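Local coordinates for protein phosphatidylinositol-specific phospholipase C1 (Streptomyces antibioticus, PDB 3H4X) that is a bacterial member of the calcium-dependent phosphoinositide phospholipase C family, built as an alpha/beta barrel of the TIM type, at residues T197-N202 and K206-V211; P233-A238 and R244-D249. One frame throughout, in Å; residues are numbered along the deposited sequence.

How the interactions relate
Interactions 1 and 2 come in series along the chain, with centres about 13 Å apart. Each involves a connection that follows a barrel strand: residues 197-211 run from strand 189-195 into helix 209-222, and residues 237-249 belong to the loop between strands 232-236 and 258-262. Strands 189-195 and 232-236 are parallel neighbours, and helix 209-222 links them as one beta-alpha-beta crossover. The two contacts meet where Asp210 OD2 lies 2.7 Å from Tyr247 OH, a probable hydrogen bond, while Val211 packs on the Tyr247 ring. The start of the helix in interaction 1 is thereby probably tied to the following loop in interaction 2, joining two successive connections of the barrel.

Interaction 1. Residues T197-N202 and K206-V211; sequences TVEEKN and KLWTDV
Glu199 and Trp208 lie opposite each other with their CA atoms 6.8 Å apart, where the chain leaves an irregular helical turn at 197-200, folds back and enters helix 209-222. The Glu199 carboxylate carries the contact. Glu199 OE2 accepts a short 2.6 Å bond from Thr209 OG1 on the syn lone pair, and Gly196 N also donates to it. Glu199 OE1 takes the backbone N of Thr209 at 3.1 Å, the donor standing 38° out of the carboxylate plane. Water 1 donates to both Glu199 OE1 and Leu207 O. With CG lodged between the backbone N and carbonyl carbon (chi1 76°) and an extended chain beyond, the acid reaches across to the helix start. This is a beta-alpha loop of the TIM barrel, and Trp208 is the N-cap residue of helix 209-222; the acid's negative charge probably suits the positive end of the helix dipole. Trp208 lays one indole face against Glu199, whose CG sits 4.2 Å above the ring plane. The Glu200 side chain crosses that of Trp208 at about a right angle, its CG 4.0 Å from Trp208 CH2. In the ring plane, Trp208 NE1 donates to water 2 at 3.1 Å, which in turn donates to Asn202 O.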
loop_
_atom_site.group_PDB
_atom_site.type_symbol
_atom_site.label_atom_id
_atom_site.label_comp_id
_atom_site.label_asym_id
_atom_site.label_seq_id
_atom_site.Cartn_x
_atom_site.Cartn_y
_atom_site.Cartn_z
ATOM N N THR A 197 11.942 -7.220 3.735
ATOM C CA THR A 197 12.845 -7.691 4.777
ATOM C C THR A 197 14.074 -8.410 4.223
ATOM O O THR A 197 15.148 -8.359 4.821
ATOM C CB THR A 197 12.123 -8.619 5.769
ATOM O OG1 THR A 197 11.531 -9.713 5.060
ATOM C CG2 THR A 197 11.037 -7.856 6.508
ATOM N N VAL A 198 13.923 -9.080 3.086
ATOM C CA VAL A 198 15.041 -9.819 2.503
ATOM C C VAL A 198 16.081 -8.895 1.874
ATOM O O VAL A 198 17.286 -9.126 2.008
ATOM C CB VAL A 198 14.570 -10.856 1.473
ATOM C CG1 VAL A 198 15.758 -11.628 0.917
ATOM C CG2 VAL A 198 13.570 -11.801 2.110
ATOM N N GLU A 199 15.633 -7.847 1.186
ATOM C CA GLU A 199 16.596 -6.924 0.590
ATOM C C GLU A 199 17.244 -6.056 1.671
ATOM O O GLU A 199 18.343 -5.537 1.486
ATOM C CB GLU A 199 15.990 -6.104 -0.563
ATOM C CG GLU A 199 15.073 -4.974 -0.153
ATOM C CD GLU A 199 14.379 -4.310 -1.340
ATOM O OE1 GLU A 199 15.042 -3.986 -2.353
ATOM O OE2 GLU A 199 13.159 -4.099 -1.244
ATOM N N GLU A 200 16.582 -5.933 2.817
ATOM C CA GLU A 200 17.183 -5.268 3.972
ATOM C C GLU A 200 18.362 -6.068 4.528
ATOM O O GLU A 200 19.199 -5.533 5.257
ATOM C CB GLU A 200 16.146 -5.061 5.077
ATOM C CG GLU A 200 15.137 -3.960 4.798
ATOM C CD GLU A 200 14.039 -3.897 5.845
ATOM O OE1 GLU A 200 14.045 -4.743 6.765
ATOM O OE2 GLU A 200 13.167 -3.005 5.747
ATOM N N LYS A 201 18.426 -7.351 4.182
ATOM C CA LYS A 201 19.463 -8.230 4.716
ATOM C C LYS A 201 20.532 -8.578 3.680
ATOM O O LYS A 201 21.392 -9.426 3.920
ATOM C CB LYS A 201 18.840 -9.501 5.298
ATOM C CG LYS A 201 18.014 -9.254 6.549
ATOM C CD LYS A 201 17.342 -10.527 7.037
ATOM C CE LYS A 201 16.281 -10.999 6.059
ATOM N NZ LYS A 201 15.558 -12.198 6.566
ATOM N N ASN A 202 20.477 -7.911 2.533
ATOM C CA ASN A 202 21.461 -8.129 1.477
ATOM C C ASN A 202 22.788 -7.439 1.779
ATOM O O ASN A 202 22.833 -6.223 1.967
ATOM C CB ASN A 202 20.916 -7.649 0.131
ATOM C CG ASN A 202 21.872 -7.920 -1.013
ATOM O OD1 ASN A 202 22.907 -8.563 -0.835
ATOM N ND2 ASN A 202 21.528 -7.431 -2.199
ATOM N N LYS A 206 22.867 -3.664 -3.925
ATOM C CA LYS A 206 21.783 -3.587 -4.899
ATOM C C LYS A 206 20.788 -2.519 -4.458
ATOM O O LYS A 206 20.430 -2.448 -3.283
ATOM C CB LYS A 206 21.090 -4.946 -5.027
ATOM C CG LYS A 206 19.827 -4.948 -5.878
ATOM C CD LYS A 206 19.210 -6.341 -5.937
ATOM C CE LYS A 206 17.767 -6.308 -6.430
ATOM N NZ LYS A 206 17.637 -5.826 -7.834
ATOM N N LEU A 207 20.353 -1.680 -5.394
ATOM C CA LEU A 207 19.390 -0.630 -5.074
ATOM C C LEU A 207 18.142 -1.229 -4.446
ATOM O O LEU A 207 17.656 -2.269 -4.887
ATOM C CB LEU A 207 19.001 0.158 -6.326
ATOM C CG LEU A 207 20.091 1.012 -6.971
ATOM C CD1 LEU A 207 19.500 1.862 -8.082
ATOM C CD2 LEU A 207 20.759 1.885 -5.928
ATOM N N TRP A 208 17.625 -0.573 -3.413
ATOM C CA TRP A 208 16.392 -1.019 -2.784
ATOM C C TRP A 208 15.176 -0.557 -3.577
ATOM O O TRP A 208 15.250 0.375 -4.388
ATOM C CB TRP A 208 16.292 -0.499 -1.355
ATOM C CG TRP A 208 17.192 -1.189 -0.373
ATOM C CD1 TRP A 208 18.186 -2.093 -0.643
ATOM C CD2 TRP A 208 17.194 -1.003 1.043
ATOM N NE1 TRP A 208 18.792 -2.489 0.527
ATOM C CE2 TRP A 208 18.201 -1.832 1.576
ATOM C CE3 TRP A 208 16.438 -0.213 1.915
ATOM C CZ2 TRP A 208 18.471 -1.894 2.943
ATOM C CZ3 TRP A 208 16.706 -0.278 3.270
ATOM C CH2 TRP A 208 17.714 -1.112 3.770
ATOM N N THR A 209 14.056 -1.218 -3.306
ATOM C CA THR A 209 12.775 -0.943 -3.934
ATOM C C THR A 209 12.439 0.538 -3.995
ATOM O O THR A 209 11.929 1.022 -5.007
ATOM C CB THR A 209 11.669 -1.664 -3.151
ATOM O OG1 THR A 209 11.897 -3.076 -3.222
ATOM C CG2 THR A 209 10.288 -1.334 -3.705
ATOM N N ASP A 210 12.704 1.256 -2.906
ATOM C CA ASP A 210 12.307 2.656 -2.820
ATOM C C ASP A 210 13.056 3.547 -3.807
ATOM O O ASP A 210 12.441 4.255 -4.604
ATOM C CB ASP A 210 12.343 3.190 -1.374
ATOM C CG ASP A 210 13.686 2.993 -0.666
ATOM O OD1 ASP A 210 14.630 2.371 -1.207
ATOM O OD2 ASP A 210 13.773 3.478 0.481
ATOM N N VAL A 211 14.380 3.489 -3.768
ATOM C CA VAL A 211 15.200 4.255 -4.691
ATOM C C VAL A 211 14.968 3.814 -6.133
ATOM O O VAL A 211 14.922 4.636 -7.039
ATOM C CB VAL A 211 16.701 4.141 -4.328
ATOM C CG1 VAL A 211 17.588 4.657 -5.461
ATOM C CG2 VAL A 211 16.984 4.871 -3.024
HETATM O O HOH W 1 17.236 -4.812 -3.533
HETATM O O HOH W 2 21.037 -4.204 1.887
#

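Interaction 2. Residues P233-A238 and R244-D249; sequences PAVHGA and RERYAD
Arg246 reaches back to the end of strand 232-236 and offers two guanidinium nitrogens to successive carbonyls. Its CG stands between backbone N and carbonyl carbon (chi1 76°), and a bend at chi3 turns the guanidinium toward them. Arg246 NH1 donates to His236 O over 2.9 Å in a fairly straight bond (161°), although the donor stands 43° above that carbonyl plane. Arg246 NH2 donates to Gly237 O at 3.0 Å, and both oxygens lie close to the guanidinium plane, which fixes its rotation. The third nitrogen, Arg246 NE, gives a weak bond to Pro243 O. Over the centre of one guanidinium face sits Val235 CG1, 3.4 Å from Arg246 CZ. The other methyl, Val235 CG2, meets Arg244 CG at 3.8 Å and comes in the ring plane to the edge of Tyr247, 4.0 Å from Tyr247 CE2. Tyr247 OH is satisfied by Asp210 OD2, and the Arg244 guanidinium by salt bridges to Asp242 and Asp171. The valine backbone also pairs with strand 258-262, and the loop joining these parallel barrel strands folds over it. Across the contact Arg246 meets neutral carbonyls, so its hold on the strand end rests on directed hydrogen bonds, not charge pairing.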
loop_
_atom_site.group_PDB
_atom_site.type_symbol
_atom_site.label_atom_id
_atom_site.label_comp_id
_atom_site.label_asym_id
_atom_site.label_seq_id
_atom_site.Cartn_x
_atom_site.Cartn_y
_atom_site.Cartn_z
ATOM N N PRO A 233 5.820 4.953 -4.347
ATOM C CA PRO A 233 6.838 4.416 -3.453
ATOM C C PRO A 233 6.757 5.143 -2.115
ATOM O O PRO A 233 6.541 6.359 -2.076
ATOM C CB PRO A 233 8.144 4.757 -4.170
ATOM C CG PRO A 233 7.825 5.981 -4.944
ATOM C CD PRO A 233 6.394 5.825 -5.385
ATOM N N ALA A 234 6.915 4.397 -1.029
ATOM C CA ALA A 234 6.855 4.966 0.303
ATOM C C ALA A 234 8.229 4.966 0.959
ATOM O O ALA A 234 9.081 4.126 0.654
ATOM C CB ALA A 234 5.876 4.182 1.161
ATOM N N VAL A 235 8.439 5.917 1.865
ATOM C CA VAL A 235 9.626 5.922 2.711
ATOM C C VAL A 235 9.308 5.092 3.948
ATOM O O VAL A 235 8.468 5.463 4.769
ATOM C CB VAL A 235 10.047 7.341 3.111
ATOM C CG1 VAL A 235 11.404 7.304 3.802
ATOM C CG2 VAL A 235 10.084 8.241 1.884
ATOM N N HIS A 236 9.983 3.957 4.064
ATOM C CA HIS A 236 9.659 2.954 5.064
ATOM C C HIS A 236 10.614 3.063 6.240
ATOM O O HIS A 236 11.833 3.081 6.061
ATOM C CB HIS A 236 9.749 1.581 4.401
ATOM C CG HIS A 236 9.490 0.423 5.311
ATOM N ND1 HIS A 236 8.349 0.292 6.075
ATOM C CD2 HIS A 236 10.217 -0.697 5.525
ATOM C CE1 HIS A 236 8.400 -0.850 6.741
ATOM N NE2 HIS A 236 9.525 -1.466 6.426
ATOM N N GLY A 237 10.045 3.164 7.436
ATOM C CA GLY A 237 10.820 3.322 8.661
ATOM C C GLY A 237 10.564 4.693 9.253
ATOM O O GLY A 237 10.968 5.707 8.682
ATOM N N ALA A 238 9.872 4.728 10.388
ATOM C CA ALA A 238 9.519 5.984 11.036
ATOM C C ALA A 238 10.776 6.757 11.400
ATOM O O ALA A 238 11.717 6.196 11.967
ATOM C CB ALA A 238 8.691 5.714 12.275
ATOM N N ARG A 244 12.827 11.892 3.867
ATOM C CA ARG A 244 13.412 11.795 2.537
ATOM C C ARG A 244 14.846 12.317 2.493
ATOM O O ARG A 244 15.560 12.100 1.516
ATOM C CB ARG A 244 12.526 12.509 1.518
ATOM C CG ARG A 244 11.155 11.847 1.390
ATOM C CD ARG A 244 10.114 12.724 0.715
ATOM N NE ARG A 244 9.941 14.003 1.394
ATOM C CZ ARG A 244 9.038 14.911 1.048
ATOM N NH1 ARG A 244 8.198 14.666 0.047
ATOM N NH2 ARG A 244 8.979 16.065 1.698
ATOM N N GLU A 245 15.271 12.991 3.558
ATOM C CA GLU A 245 16.651 13.452 3.650
ATOM C C GLU A 245 17.624 12.272 3.723
ATOM O O GLU A 245 18.828 12.461 3.568
ATOM C CB GLU A 245 16.833 14.394 4.840
ATOM C CG GLU A 245 15.993 15.668 4.773
ATOM C CD GLU A 245 16.479 16.674 3.739
ATOM O OE1 GLU A 245 17.521 16.438 3.089
ATOM O OE2 GLU A 245 15.809 17.718 3.575
ATOM N N ARG A 246 17.108 11.060 3.936
ATOM C CA ARG A 246 17.942 9.859 3.926
ATOM C C ARG A 246 18.468 9.541 2.532
ATOM O O ARG A 246 19.444 8.815 2.399
ATOM C CB ARG A 246 17.163 8.647 4.446
ATOM C CG ARG A 246 16.165 8.075 3.444
ATOM C CD ARG A 246 15.458 6.840 3.979
ATOM N NE ARG A 246 14.722 7.125 5.205
ATOM C CZ ARG A 246 13.930 6.251 5.818
ATOM N NH1 ARG A 246 13.781 5.032 5.318
ATOM N NH2 ARG A 246 13.298 6.598 6.930
ATOM N N TYR A 247 17.810 10.058 1.498
ATOM C CA TYR A 247 18.242 9.820 0.123
ATOM C C TYR A 247 19.224 10.904 -0.289
ATOM O O TYR A 247 18.893 12.088 -0.261
ATOM C CB TYR A 247 17.040 9.784 -0.826
ATOM C CG TYR A 247 15.983 8.795 -0.392
ATOM C CD1 TYR A 247 16.242 7.430 -0.397
ATOM C CD2 TYR A 247 14.740 9.224 0.049
ATOM C CE1 TYR A 247 15.286 6.518 0.017
ATOM C CE2 TYR A 247 13.777 8.320 0.462
ATOM C CZ TYR A 247 14.054 6.972 0.448
ATOM O OH TYR A 247 13.090 6.078 0.859
ATOM N N ALA A 248 20.432 10.497 -0.668
ATOM C CA ALA A 248 21.486 11.453 -0.989
ATOM C C ALA A 248 21.208 12.228 -2.275
ATOM O O ALA A 248 21.732 13.325 -2.465
ATOM C CB ALA A 248 22.840 10.758 -1.062
ATOM N N ASP A 249 20.398 11.658 -3.162
ATOM C CA ASP A 249 20.034 12.343 -4.398
ATOM C C ASP A 249 18.746 13.132 -4.202
ATOM O O ASP A 249 17.663 12.553 -4.131
ATOM C CB ASP A 249 19.873 11.346 -5.547
ATOM C CG ASP A 249 19.544 12.023 -6.866
ATOM O OD1 ASP A 249 19.448 13.269 -6.898
ATOM O OD2 ASP A 249 19.374 11.304 -7.874
#